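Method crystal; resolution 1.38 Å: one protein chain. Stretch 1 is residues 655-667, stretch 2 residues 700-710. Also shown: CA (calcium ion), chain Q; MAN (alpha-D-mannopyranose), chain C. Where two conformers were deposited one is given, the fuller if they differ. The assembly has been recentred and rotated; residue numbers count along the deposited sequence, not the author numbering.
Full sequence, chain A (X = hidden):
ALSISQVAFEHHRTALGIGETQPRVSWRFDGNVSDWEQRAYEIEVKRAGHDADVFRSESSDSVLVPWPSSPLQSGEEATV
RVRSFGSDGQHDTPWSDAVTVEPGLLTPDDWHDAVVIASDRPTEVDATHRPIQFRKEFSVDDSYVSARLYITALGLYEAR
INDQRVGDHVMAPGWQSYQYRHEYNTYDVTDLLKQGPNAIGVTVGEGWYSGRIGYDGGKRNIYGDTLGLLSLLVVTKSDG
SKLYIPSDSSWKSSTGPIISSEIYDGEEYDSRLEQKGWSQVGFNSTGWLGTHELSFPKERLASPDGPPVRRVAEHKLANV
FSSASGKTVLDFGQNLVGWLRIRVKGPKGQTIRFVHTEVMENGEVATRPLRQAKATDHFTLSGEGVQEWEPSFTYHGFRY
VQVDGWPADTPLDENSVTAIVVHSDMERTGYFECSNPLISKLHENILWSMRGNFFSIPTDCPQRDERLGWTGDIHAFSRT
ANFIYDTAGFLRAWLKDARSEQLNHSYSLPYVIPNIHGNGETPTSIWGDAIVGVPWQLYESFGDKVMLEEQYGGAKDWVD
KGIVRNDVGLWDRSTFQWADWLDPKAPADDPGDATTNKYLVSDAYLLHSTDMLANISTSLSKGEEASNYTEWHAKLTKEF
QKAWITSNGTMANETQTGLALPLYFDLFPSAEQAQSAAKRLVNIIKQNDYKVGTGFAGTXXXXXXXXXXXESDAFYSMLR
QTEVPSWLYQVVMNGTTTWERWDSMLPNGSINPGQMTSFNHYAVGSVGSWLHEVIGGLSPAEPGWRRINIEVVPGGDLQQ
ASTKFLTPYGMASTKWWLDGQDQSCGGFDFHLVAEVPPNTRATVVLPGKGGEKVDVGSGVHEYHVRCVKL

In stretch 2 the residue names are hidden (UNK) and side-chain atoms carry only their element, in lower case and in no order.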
# COMPACT_ATOMS: atom_id res chain seq x y z
N THR A 655 16.30 -28.10 2.38
CA THR A 655 14.92 -27.73 2.11
C THR A 655 14.91 -26.60 1.09
O THR A 655 15.96 -26.00 0.78
CB THR A 655 14.25 -27.24 3.39
OG1 THR A 655 14.95 -26.08 3.88
CG2 THR A 655 14.21 -28.32 4.45
N GLN A 656 13.75 -26.32 0.52
CA GLN A 656 13.65 -25.26 -0.45
C GLN A 656 14.18 -23.96 0.15
O GLN A 656 14.96 -23.26 -0.50
CB GLN A 656 12.24 -25.15 -1.00
CG GLN A 656 11.86 -26.33 -1.88
CD GLN A 656 10.50 -26.16 -2.53
OE1 GLN A 656 10.04 -25.03 -2.76
NE2 GLN A 656 9.86 -27.29 -2.79
N THR A 657 13.71 -23.58 1.35
CA THR A 657 14.19 -22.33 1.95
C THR A 657 15.67 -22.44 2.39
O THR A 657 16.44 -21.47 2.22
CB THR A 657 13.30 -21.93 3.13
OG1 THR A 657 12.02 -21.64 2.58
CG2 THR A 657 13.82 -20.74 3.89
N GLY A 658 16.04 -23.58 2.97
CA GLY A 658 17.39 -23.76 3.46
C GLY A 658 18.48 -23.66 2.39
O GLY A 658 19.59 -23.18 2.70
N LEU A 659 18.13 -24.05 1.16
CA LEU A 659 19.02 -23.88 0.02
C LEU A 659 18.82 -22.50 -0.62
O LEU A 659 19.77 -21.87 -1.05
CB LEU A 659 18.76 -24.99 -0.98
CG LEU A 659 19.36 -26.33 -0.58
CD1 LEU A 659 18.59 -27.45 -1.24
CD2 LEU A 659 20.83 -26.39 -0.91
N ALA A 660 17.58 -22.05 -0.80
CA ALA A 660 17.34 -20.82 -1.59
C ALA A 660 18.02 -19.62 -0.93
O ALA A 660 18.59 -18.75 -1.59
CB ALA A 660 15.87 -20.57 -1.77
N LEU A 661 17.95 -19.51 0.40
CA LEU A 661 18.52 -18.32 1.06
C LEU A 661 20.03 -18.18 0.85
O LEU A 661 20.47 -17.10 0.41
CB LEU A 661 18.13 -18.25 2.53
CG LEU A 661 16.64 -18.19 2.82
CD1 LEU A 661 16.39 -18.09 4.31
CD2 LEU A 661 15.99 -17.02 2.09
N PRO A 662 20.87 -19.20 1.17
CA PRO A 662 22.29 -19.02 0.91
C PRO A 662 22.64 -18.89 -0.59
O PRO A 662 23.61 -18.25 -0.91
CB PRO A 662 22.92 -20.24 1.58
CG PRO A 662 21.82 -21.27 1.53
CD PRO A 662 20.57 -20.48 1.83
N LEU A 663 21.81 -19.44 -1.49
CA LEU A 663 22.01 -19.24 -2.90
C LEU A 663 21.74 -17.78 -3.28
O LEU A 663 22.55 -17.14 -3.96
CB LEU A 663 21.13 -20.19 -3.71
CG LEU A 663 21.59 -21.65 -3.70
CD1 LEU A 663 20.52 -22.55 -4.30
CD2 LEU A 663 22.91 -21.80 -4.45
N TYR A 664 20.61 -17.22 -2.85
CA TYR A 664 20.28 -15.86 -3.27
C TYR A 664 21.22 -14.84 -2.60
O TYR A 664 21.56 -13.79 -3.20
CB TYR A 664 18.83 -15.52 -2.93
CG TYR A 664 18.32 -14.33 -3.67
CD1 TYR A 664 18.09 -14.39 -5.02
CD2 TYR A 664 18.16 -13.11 -3.03
CE1 TYR A 664 17.69 -13.28 -5.73
CE2 TYR A 664 17.76 -11.98 -3.72
CZ TYR A 664 17.50 -12.08 -5.08
OH TYR A 664 17.13 -11.01 -5.82
N PHE A 665 21.60 -15.12 -1.34
CA PHE A 665 22.42 -14.21 -0.56
C PHE A 665 23.93 -14.44 -0.76
O PHE A 665 24.75 -13.74 -0.15
CB PHE A 665 22.04 -14.29 0.92
CG PHE A 665 20.61 -13.90 1.28
CD1 PHE A 665 19.84 -13.06 0.49
CD2 PHE A 665 20.05 -14.41 2.42
CE1 PHE A 665 18.54 -12.73 0.85
CE2 PHE A 665 18.75 -14.11 2.79
CZ PHE A 665 18.01 -13.27 1.99
N ASP A 666 24.29 -15.42 -1.60
CA ASP A 666 25.70 -15.68 -2.03
C ASP A 666 26.57 -16.02 -0.81
O ASP A 666 27.63 -15.43 -0.58
CB ASP A 666 26.26 -14.51 -2.85
CG ASP A 666 25.57 -14.27 -4.17
OD1 ASP A 666 25.40 -15.25 -4.94
OD2 ASP A 666 25.26 -13.10 -4.45
N LEU A 667 26.14 -17.03 -0.04
CA LEU A 667 26.79 -17.37 1.23
C LEU A 667 27.64 -18.65 1.16
O LEU A 667 28.24 -19.01 2.16
CB LEU A 667 25.72 -17.53 2.33
CG LEU A 667 24.87 -16.28 2.57
CD1 LEU A 667 23.87 -16.49 3.69
CD2 LEU A 667 25.74 -15.08 2.87
N UNK A 700 9.22 -15.35 -1.55
CA UNK A 700 9.42 -14.17 -2.38
C UNK A 700 10.71 -14.23 -3.20
O UNK A 700 10.84 -13.47 -4.20
c UNK A 700 10.50 -12.66 -0.63
n UNK A 700 11.97 -12.63 1.01
n UNK A 700 11.42 -11.66 -0.85
c UNK A 700 10.85 -13.26 0.53
c UNK A 700 12.30 -11.66 0.15
c UNK A 700 9.36 -12.87 -1.57
N UNK A 701 11.64 -15.10 -2.79
CA UNK A 701 12.95 -15.18 -3.45
C UNK A 701 13.11 -16.45 -4.29
O UNK A 701 14.08 -16.57 -5.04
c UNK A 701 14.45 -12.66 -2.49
c UNK A 701 14.15 -13.85 -1.57
c UNK A 701 14.04 -15.11 -2.39
c UNK A 701 15.22 -14.08 -0.49
N UNK A 702 12.21 -17.41 -4.18
CA UNK A 702 12.44 -18.74 -4.76
C UNK A 702 12.62 -18.67 -6.28
O UNK A 702 13.57 -19.21 -6.84
c UNK A 702 10.23 -21.94 -4.49
c UNK A 702 11.30 -19.68 -4.38
c UNK A 702 12.73 -21.75 -4.35
c UNK A 702 11.45 -21.11 -4.88
N UNK A 703 11.72 -18.01 -7.01
CA UNK A 703 11.83 -17.93 -8.45
C UNK A 703 13.08 -17.19 -8.87
O UNK A 703 13.76 -17.59 -9.83
N UNK A 704 13.40 -16.10 -8.19
CA UNK A 704 14.57 -15.30 -8.52
C UNK A 704 15.84 -16.10 -8.28
O UNK A 704 16.83 -15.93 -9.02
c UNK A 704 12.38 -12.71 -7.40
c UNK A 704 12.15 -11.93 -9.44
n UNK A 704 13.27 -12.65 -9.39
c UNK A 704 14.60 -13.99 -7.76
n UNK A 704 11.58 -11.98 -8.22
c UNK A 704 13.45 -13.13 -8.12
N UNK A 705 15.84 -16.96 -7.27
CA UNK A 705 16.99 -17.76 -6.95
C UNK A 705 17.21 -18.77 -8.07
O UNK A 705 18.35 -18.98 -8.56
o UNK A 705 16.67 -17.53 -4.55
c UNK A 705 16.83 -18.49 -5.60
c UNK A 705 18.01 -19.38 -5.30
N UNK A 706 16.14 -19.45 -8.50
CA UNK A 706 16.26 -20.46 -9.54
C UNK A 706 16.72 -19.80 -10.83
O UNK A 706 17.63 -20.31 -11.53
c UNK A 706 14.63 -22.19 -8.56
c UNK A 706 14.94 -21.22 -9.70
c UNK A 706 13.16 -22.55 -8.57
c UNK A 706 15.50 -23.43 -8.67
N UNK A 707 16.16 -18.66 -11.20
CA UNK A 707 16.56 -17.96 -12.42
C UNK A 707 18.01 -17.48 -12.34
O UNK A 707 18.73 -17.53 -13.34
o UNK A 707 14.32 -17.30 -13.01
c UNK A 707 15.62 -16.81 -12.72
N UNK A 708 18.49 -17.05 -11.17
CA UNK A 708 19.87 -16.59 -10.96
C UNK A 708 20.85 -17.70 -11.39
O UNK A 708 21.93 -17.39 -11.92
c UNK A 708 22.93 -15.07 -7.14
n UNK A 708 22.87 -14.33 -5.86
c UNK A 708 21.49 -15.88 -9.06
c UNK A 708 20.07 -16.24 -9.49
c UNK A 708 21.53 -15.44 -7.61
N UNK A 709 20.45 -18.97 -11.22
CA UNK A 709 21.29 -20.14 -11.52
C UNK A 709 20.88 -20.86 -12.80
O UNK A 709 21.31 -22.02 -13.06
o UNK A 709 25.29 -19.00 -6.97
c UNK A 709 24.68 -20.37 -8.81
c UNK A 709 22.35 -20.61 -9.38
c UNK A 709 21.30 -21.09 -10.32
c UNK A 709 23.68 -20.87 -9.63
c UNK A 709 22.03 -19.74 -8.35
c UNK A 709 24.34 -19.54 -7.76
c UNK A 709 23.01 -19.21 -7.54
N UNK A 710 20.11 -20.17 -13.65
CA UNK A 710 19.76 -20.69 -14.98
C UNK A 710 18.70 -21.77 -14.96
O UNK A 710 18.55 -22.53 -15.93
CA CA Q . 29.31 -13.82 -0.45
C1 MAN C . 30.81 -13.53 -4.76
C2 MAN C . 30.78 -13.29 -3.23
C3 MAN C . 31.51 -14.51 -2.59
C4 MAN C . 31.00 -15.86 -3.14
C5 MAN C . 31.03 -15.89 -4.67
C6 MAN C . 30.55 -17.21 -5.28
O2 MAN C . 29.44 -12.98 -2.66
O3 MAN C . 31.44 -14.42 -1.15
O4 MAN C . 31.81 -16.98 -2.72
O5 MAN C . 30.24 -14.79 -5.13
O6 MAN C . 29.31 -17.65 -4.70
O HOH W 1 25.03 -18.00 -4.68
O HOH W 2 21.17 -12.44 -5.82
O HOH W 3 27.37 -12.54 -0.49
O HOH W 4 30.21 -11.54 -0.62
O HOH W 5 29.83 -13.30 1.47
O HOH W 6 30.16 -16.33 0.28

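Position 700 carries one carbon and then a five-membered ring of three carbons and two nitrogens, the imidazole of histidine; H700 makes no contact with stretch 1.

At 701 four carbons fork at the second, with chi1 and chi2 of -64° and 174°. CB points toward stretch 1, one terminal methyl lies over a face of the Y664 ring, and the other approaches L661 and F665. This is leucine: L701 CD2 sits 4.0 Å from the centroid of the Y664 ring, a CH-pi contact, and L701 CD1 is 3.8 Å from F665 CZ.

Position 702 has the same four forked carbons, in a t, p rotamer, and its end meets Q656 and A660. It is L702, with CD1 4.2 Å from A660 CB and CD2 3.5 Å from Q656 OE1.

Position 703 has no side-chain atoms and is G703.

At 704 a carbon again leads to a five-membered ring with two nitrogens, hence H704; its CB lies 3.8 Å from Y664 CE1, while NE2 is hydrogen-bonded elsewhere in the structure.

Position 705 shows one carbon bearing an oxygen and a carbon, the fork of threonine. T705 CG2 packs 3.6 Å from L663 CB. T705 OG1 donates to L701 O at 2.8 Å, so the hydroxyl is satisfied within its own helix although it lies 3.4 Å from Y664 CB.

Position 706 has four carbons forked at the second, and CB points away from stretch 1: L706, without contact.

One carbon and one oxygen at 707 give S707, also out of reach.

Position 708 is a row of four carbons ending in nitrogen, all chi angles t, fully extended, its CB pointing toward stretch 1 and its nitrogen ending near Y664 O and D666 OD1. This is K708, whose NZ forms a salt bridge with D666 OD1 at 2.8 Å and a weak hydrogen bond to Y664 O at 3.0 Å.

At 709 one carbon precedes a six-carbon ring bearing an oxygen, near L663: tyrosine. Y709 CE2 is 4.0 Å from L663 CD2, and a water accepts from Y709 OH while donating to L663 O and D666 OD1.

Position 710 lacks a side chain and has positive phi, which favours glycine; it is G710.

The helices cross at 62°, with Y664 CA and T705 CA nearest in register, 5.3 Å apart. Short side chains, A660 and T705, help fill the interface there, flanked by leucines and the Y664 ring. K708 NZ meets L663 O and Y664 O of the last helical turn and the carboxylate of D666, which adopts the positive phi of a Schellman motif just after it, while D666 O binds calcium at 2.3 Å.

Stretch 2, residues 700-710: HLLGHTLSKYG
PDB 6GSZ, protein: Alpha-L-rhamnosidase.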